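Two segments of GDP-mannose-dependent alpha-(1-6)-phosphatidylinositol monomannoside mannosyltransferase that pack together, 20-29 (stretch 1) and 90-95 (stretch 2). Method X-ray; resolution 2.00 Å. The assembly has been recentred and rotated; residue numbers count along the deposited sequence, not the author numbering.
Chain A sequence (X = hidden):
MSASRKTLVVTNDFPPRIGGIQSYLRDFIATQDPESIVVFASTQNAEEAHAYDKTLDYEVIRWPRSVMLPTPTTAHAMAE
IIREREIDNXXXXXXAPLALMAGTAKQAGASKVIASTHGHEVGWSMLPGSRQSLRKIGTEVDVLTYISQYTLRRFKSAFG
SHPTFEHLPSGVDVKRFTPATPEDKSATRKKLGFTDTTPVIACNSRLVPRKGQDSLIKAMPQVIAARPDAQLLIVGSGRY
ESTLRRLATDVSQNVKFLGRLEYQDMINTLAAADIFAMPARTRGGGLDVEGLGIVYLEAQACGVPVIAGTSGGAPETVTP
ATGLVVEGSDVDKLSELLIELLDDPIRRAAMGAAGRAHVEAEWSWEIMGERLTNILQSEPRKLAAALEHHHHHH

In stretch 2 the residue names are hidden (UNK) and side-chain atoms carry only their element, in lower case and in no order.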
ATOM      1  N   GLY A  20      -2.959   3.867   6.814  1.00 14.93           N
ATOM      2  CA  GLY A  20      -2.995   3.323   5.457  1.00 14.24           C
ATOM      3  C   GLY A  20      -4.094   3.887   4.575  1.00 13.41           C
ATOM      4  O   GLY A  20      -3.821   4.373   3.473  1.00 12.90           O
ATOM      5  N   ILE A  21      -5.336   3.818   5.052  1.00 13.07           N
ATOM      6  CA  ILE A  21      -6.491   4.309   4.286  1.00 12.53           C
ATOM      7  C   ILE A  21      -6.480   5.836   4.177  1.00 12.13           C
ATOM      8  O   ILE A  21      -6.885   6.392   3.153  1.00 11.96           O
ATOM      9  CB  ILE A  21      -7.844   3.791   4.859  1.00 12.46           C
ATOM     10  CG1 ILE A  21      -7.836   2.259   4.932  1.00 12.85           C
ATOM     11  CG2 ILE A  21      -9.021   4.266   3.992  1.00 12.12           C
ATOM     12  CD1 ILE A  21      -8.954   1.658   5.771  1.00 13.14           C
ATOM     13  N   GLN A  22      -5.998   6.500   5.228  1.00 12.22           N
ATOM     14  CA  GLN A  22      -5.824   7.956   5.227  1.00 12.14           C
ATOM     15  C   GLN A  22      -4.905   8.417   4.091  1.00 12.08           C
ATOM     16  O   GLN A  22      -5.227   9.368   3.379  1.00 11.98           O
ATOM     17  CB  GLN A  22      -5.289   8.445   6.580  1.00 12.54           C
ATOM     18  CG  GLN A  22      -6.322   8.449   7.710  1.00 12.74           C
ATOM     19  CD  GLN A  22      -6.439   7.119   8.448  1.00 13.32           C
ATOM     20  OE1 GLN A  22      -5.820   6.122   8.079  1.00 13.36           O
ATOM     21  NE2 GLN A  22      -7.245   7.106   9.505  1.00 13.56           N
ATOM     22  N   SER A  23      -3.777   7.727   3.923  1.00 12.25           N
ATOM     23  CA  SER A  23      -2.814   8.033   2.860  1.00 12.29           C
ATOM     24  C   SER A  23      -3.381   7.712   1.476  1.00 11.83           C
ATOM     25  O   SER A  23      -3.197   8.476   0.526  1.00 11.62           O
ATOM     26  CB  SER A  23      -1.507   7.267   3.089  1.00 12.72           C
ATOM     27  OG  SER A  23      -0.871   7.692   4.284  1.00 13.43           O
ATOM     28  N   TYR A  24      -4.072   6.577   1.389  1.00 11.67           N
ATOM     29  CA  TYR A  24      -4.747   6.118   0.179  1.00 11.43           C
ATOM     30  C   TYR A  24      -5.718   7.175  -0.354  1.00 11.05           C
ATOM     31  O   TYR A  24      -5.654   7.549  -1.528  1.00 10.94           O
ATOM     32  CB  TYR A  24      -5.472   4.801   0.485  1.00 11.54           C
ATOM     33  CG  TYR A  24      -6.261   4.181  -0.650  1.00 11.47           C
ATOM     34  CD1 TYR A  24      -5.692   3.205  -1.470  1.00 11.55           C
ATOM     35  CD2 TYR A  24      -7.593   4.533  -0.873  1.00 11.63           C
ATOM     36  CE1 TYR A  24      -6.427   2.613  -2.503  1.00 11.41           C
ATOM     37  CE2 TYR A  24      -8.333   3.951  -1.901  1.00 11.29           C
ATOM     38  CZ  TYR A  24      -7.747   2.993  -2.708  1.00 11.45           C
ATOM     39  OH  TYR A  24      -8.482   2.424  -3.724  1.00 12.03           O
ATOM     40  N   LEU A  25      -6.597   7.666   0.518  1.00 10.81           N
ATOM     41  CA  LEU A  25      -7.616   8.640   0.120  1.00 10.55           C
ATOM     42  C   LEU A  25      -7.027  10.019  -0.174  1.00 10.78           C
ATOM     43  O   LEU A  25      -7.347  10.619  -1.200  1.00 10.65           O
ATOM     44  CB  LEU A  25      -8.741   8.724   1.161  1.00 10.37           C
ATOM     45  CG  LEU A  25      -9.629   7.480   1.312  1.00 10.18           C
ATOM     46  CD1 LEU A  25     -10.669   7.704   2.392  1.00 10.66           C
ATOM     47  CD2 LEU A  25     -10.304   7.096  -0.003  1.00  9.69           C
ATOM     48  N   ARG A  26      -6.154  10.505   0.709  1.00 11.05           N
ATOM     49  CA  ARG A  26      -5.436  11.766   0.482  1.00 11.45           C
ATOM     50  C   ARG A  26      -4.799  11.815  -0.916  1.00 11.60           C
ATOM     51  O   ARG A  26      -4.984  12.785  -1.656  1.00 11.72           O
ATOM     52  CB  ARG A  26      -4.374  11.981   1.570  1.00 12.00           C
ATOM     53  CG  ARG A  26      -3.421  13.162   1.340  1.00 12.81           C
ATOM     54  CD  ARG A  26      -2.144  12.996   2.159  1.00 14.29           C
ATOM     55  NE  ARG A  26      -1.317  11.898   1.656  1.00 14.74           N
ATOM     56  CZ  ARG A  26      -0.487  11.170   2.397  1.00 15.55           C
ATOM     57  NH1 ARG A  26      -0.359  11.404   3.699  1.00 16.49           N
ATOM     58  NH2 ARG A  26       0.214  10.194   1.837  1.00 15.13           N
ATOM     59  N   ASP A  27      -4.071  10.762  -1.278  1.00 11.54           N
ATOM     60  CA  ASP A  27      -3.324  10.747  -2.536  1.00 11.66           C
ATOM     61  C   ASP A  27      -4.198  10.517  -3.772  1.00 11.29           C
ATOM     62  O   ASP A  27      -3.928  11.085  -4.829  1.00 11.36           O
ATOM     63  CB  ASP A  27      -2.165   9.748  -2.476  1.00 11.88           C
ATOM     64  CG  ASP A  27      -1.112  10.129  -1.442  1.00 12.68           C
ATOM     65  OD1 ASP A  27      -1.026  11.318  -1.068  1.00 12.45           O
ATOM     66  OD2 ASP A  27      -0.366   9.230  -1.001  1.00 13.61           O
ATOM     67  N   PHE A  28      -5.245   9.703  -3.643  1.00 10.77           N
ATOM     68  CA  PHE A  28      -6.203   9.530  -4.741  1.00 10.68           C
ATOM     69  C   PHE A  28      -7.031  10.788  -5.012  1.00 10.64           C
ATOM     70  O   PHE A  28      -7.242  11.153  -6.173  1.00 10.78           O
ATOM     71  CB  PHE A  28      -7.115   8.316  -4.521  1.00 10.37           C
ATOM     72  CG  PHE A  28      -6.644   7.075  -5.225  1.00 10.29           C
ATOM     73  CD1 PHE A  28      -6.597   7.026  -6.617  1.00 10.34           C
ATOM     74  CD2 PHE A  28      -6.256   5.953  -4.503  1.00 10.19           C
ATOM     75  CE1 PHE A  28      -6.157   5.885  -7.280  1.00 10.86           C
ATOM     76  CE2 PHE A  28      -5.813   4.804  -5.156  1.00 10.56           C
ATOM     77  CZ  PHE A  28      -5.765   4.770  -6.548  1.00 10.69           C
ATOM     78  N   ILE A  29      -7.487  11.449  -3.948  1.00 10.60           N
ATOM     79  CA  ILE A  29      -8.275  12.686  -4.082  1.00 10.84           C
ATOM     80  C   ILE A  29      -7.456  13.785  -4.774  1.00 11.18           C
ATOM     81  O   ILE A  29      -7.979  14.527  -5.613  1.00 11.32           O
ATOM     82  CB  ILE A  29      -8.830  13.182  -2.713  1.00 10.70           C
ATOM     83  CG1 ILE A  29      -9.908  12.227  -2.188  1.00 10.52           C
ATOM     84  CG2 ILE A  29      -9.419  14.584  -2.840  1.00 11.25           C
ATOM     85  CD1 ILE A  29     -10.221  12.382  -0.694  1.00 10.52           C
ATOM     86  N   UNK A  90     -21.123   8.827  -5.055  1.00 10.37           N
ATOM     87  CA  UNK A  90     -20.827   8.667  -3.636  1.00  9.88           C
ATOM     88  C   UNK A  90     -19.783   7.564  -3.485  1.00  9.76           C
ATOM     89  O   UNK A  90     -20.017   6.411  -3.867  1.00  9.95           O
ATOM     90  c   UNK A  90     -22.099   8.361  -2.803  1.00 10.03           C
ATOM     91  c   UNK A  90     -21.745   8.060  -1.345  1.00  9.43           C
ATOM     92  c   UNK A  90     -23.065   9.528  -2.874  1.00 10.07           C
ATOM     93  N   UNK A  91     -18.628   7.939  -2.948  1.00  9.40           N
ATOM     94  CA  UNK A  91     -17.504   7.028  -2.806  1.00  9.24           C
ATOM     95  C   UNK A  91     -17.212   6.766  -1.331  1.00  9.18           C
ATOM     96  O   UNK A  91     -16.747   7.652  -0.612  1.00  8.98           O
ATOM     97  c   UNK A  91     -14.934   5.412  -3.209  1.00  8.86           C
ATOM     98  c   UNK A  91     -13.106   8.445  -4.009  1.00  9.09           C
ATOM     99  n   UNK A  91     -13.621   5.005  -3.250  1.00  8.87           N
ATOM    100  c   UNK A  91     -13.677   7.202  -3.697  1.00  8.87           C
ATOM    101  c   UNK A  91     -11.440   6.162  -3.706  1.00  9.16           C
ATOM    102  c   UNK A  91     -11.722   8.527  -4.163  1.00  9.21           C
ATOM    103  c   UNK A  91     -16.272   7.596  -3.528  1.00  9.21           C
ATOM    104  c   UNK A  91     -12.829   6.080  -3.551  1.00  8.77           C
ATOM    105  c   UNK A  91     -10.906   7.389  -4.011  1.00  9.18           C
ATOM    106  c   UNK A  91     -15.020   6.755  -3.461  1.00  8.99           C
ATOM    107  N   UNK A  92     -17.512   5.548  -0.887  1.00  9.32           N
ATOM    108  CA  UNK A  92     -17.142   5.108   0.452  1.00  9.69           C
ATOM    109  C   UNK A  92     -15.688   4.648   0.416  1.00  9.94           C
ATOM    110  O   UNK A  92     -15.367   3.615  -0.184  1.00  9.78           O
ATOM    111  c   UNK A  92     -21.295   5.490   2.311  1.00  9.36           C
ATOM    112  c   UNK A  92     -19.963   5.090   2.199  1.00  9.44           C
ATOM    113  c   UNK A  92     -19.513   4.414   1.068  1.00  9.71           C
ATOM    114  c   UNK A  92     -18.071   3.993   0.947  1.00  9.59           C
ATOM    115  c   UNK A  92     -22.189   5.212   1.286  1.00  9.65           C
ATOM    116  c   UNK A  92     -20.419   4.141   0.048  1.00  9.50           C
ATOM    117  c   UNK A  92     -21.750   4.534   0.152  1.00 10.06           C
ATOM    118  N   UNK A  93     -14.819   5.438   1.047  1.00 10.26           N
ATOM    119  CA  UNK A  93     -13.375   5.199   1.041  1.00 11.00           C
ATOM    120  C   UNK A  93     -12.982   3.835   1.570  1.00 11.44           C
ATOM    121  O   UNK A  93     -11.969   3.265   1.157  1.00 11.79           O
ATOM    122  N   UNK A  94     -13.787   3.326   2.499  1.00 11.74           N
ATOM    123  CA  UNK A  94     -13.659   1.965   2.995  1.00 12.22           C
ATOM    124  C   UNK A  94     -15.055   1.360   3.011  1.00 12.50           C
ATOM    125  O   UNK A  94     -15.993   1.963   3.536  1.00 12.65           O
ATOM    126  c   UNK A  94     -13.035   1.952   4.386  1.00 12.45           C
ATOM    127  N   UNK A  95     -15.190   0.178   2.416  1.00 12.85           N
ATOM    128  CA  UNK A  95     -16.496  -0.449   2.208  1.00 13.00           C
ATOM    129  C   UNK A  95     -17.203  -0.831   3.509  1.00 13.28           C
ATOM    130  O   UNK A  95     -18.333  -0.406   3.752  1.00 13.33           O
ATOM    131  c   UNK A  95     -16.364  -1.660   1.285  1.00 13.16           C
TER

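Stretch 1 is a helix, its turns held by backbone hydrogen bonds such as Y24 N to G20 O at 3.0 Å. Stretch 2 finishes a strand at 92 and continues into loop, and the two axes run roughly antiparallel, at 151°, with a closest approach of 12.4 Å. Side chains fill much of the space between the axes, and beyond the strand the main chain itself comes close to the helix.

Position 90 carries three side-chain carbons, the first bearing the other two, so the branch lies at the beta carbon. It is buried but touches nothing on stretch 1. No nitrogen, oxygen or sulfur is present, and three carbons forked at CB make V90. Its phi/psi of -114/118 is extended, a conformation that beta-branched residues favour.

Position 91 is far larger: one carbon, then fused five- and six-membered rings holding eight carbons and one nitrogen. Its CB points toward the helix, and ring carbons reach in among L25 CD2, F28 CB and Y24 CE2. Only an indole fits, so the residue is W91, with chi1 at 180° (t). L25 CD2 lies over one face of the indole, 4.0 Å from W91 CZ2. F28 CB sits at the ring edge, near its plane, 3.9 Å from W91 CH2, while Y24 CE2 approaches obliquely, 4.2 Å from W91 CZ2. A long, flat, mostly apolar side chain suits this place because it spans much of the distance between strand and helix. Its one polar atom, NE1, is hydrogen-bonded elsewhere in the structure, so burial leaves it satisfied.

Position 92 has one carbon followed by a ring of six carbons with no hydroxyl oxygen. Its CB points away from the helix, as expected when successive strand residues alternate sides, and it touches nothing there. This is F92. The residue is buried, and its nearest side-chain approach to stretch 1 is F92 CB to L25 CD1, 8.4 Å; the ring lies farther off.

Position 93 has no side-chain atoms at all. The backbone comes close to the helix here: CA of 93 lies 3.8 Å from L25 CD2, and O of 93 is 4.2 Å from I21 CG2. The residue is therefore G93. A beta carbon would point toward the helix and fall 2.5 Å from L25 CD1, a clash. Glycine thus allows the leucine to pack against the main chain.

Position 94 shows a single side-chain carbon. It points sideways, yet CB of 94 still meets I21 CD1 at 4.3 Å. One carbon is the mark of A94, whose small methyl adds an apolar touch at a partly exposed site.

Position 95 likewise has one carbon, buried but out of contact with stretch 1, and is A95. A95 CB is 9.3 Å from I21 CD1, its nearest atom of stretch 1.

The contact works by packing alone, without hydrogen bonds between the stretches, and buries 281 Å² in all. W91 provides the largest share, bridging the space where the strand lies farther off; G93 then lets the chain itself approach L25, and A94 extends the apolar contact to I21. L25, touching both W91 and G93, links the indole to the close-packed backbone.

Stretch 2, residues 90-95: VWFGAA
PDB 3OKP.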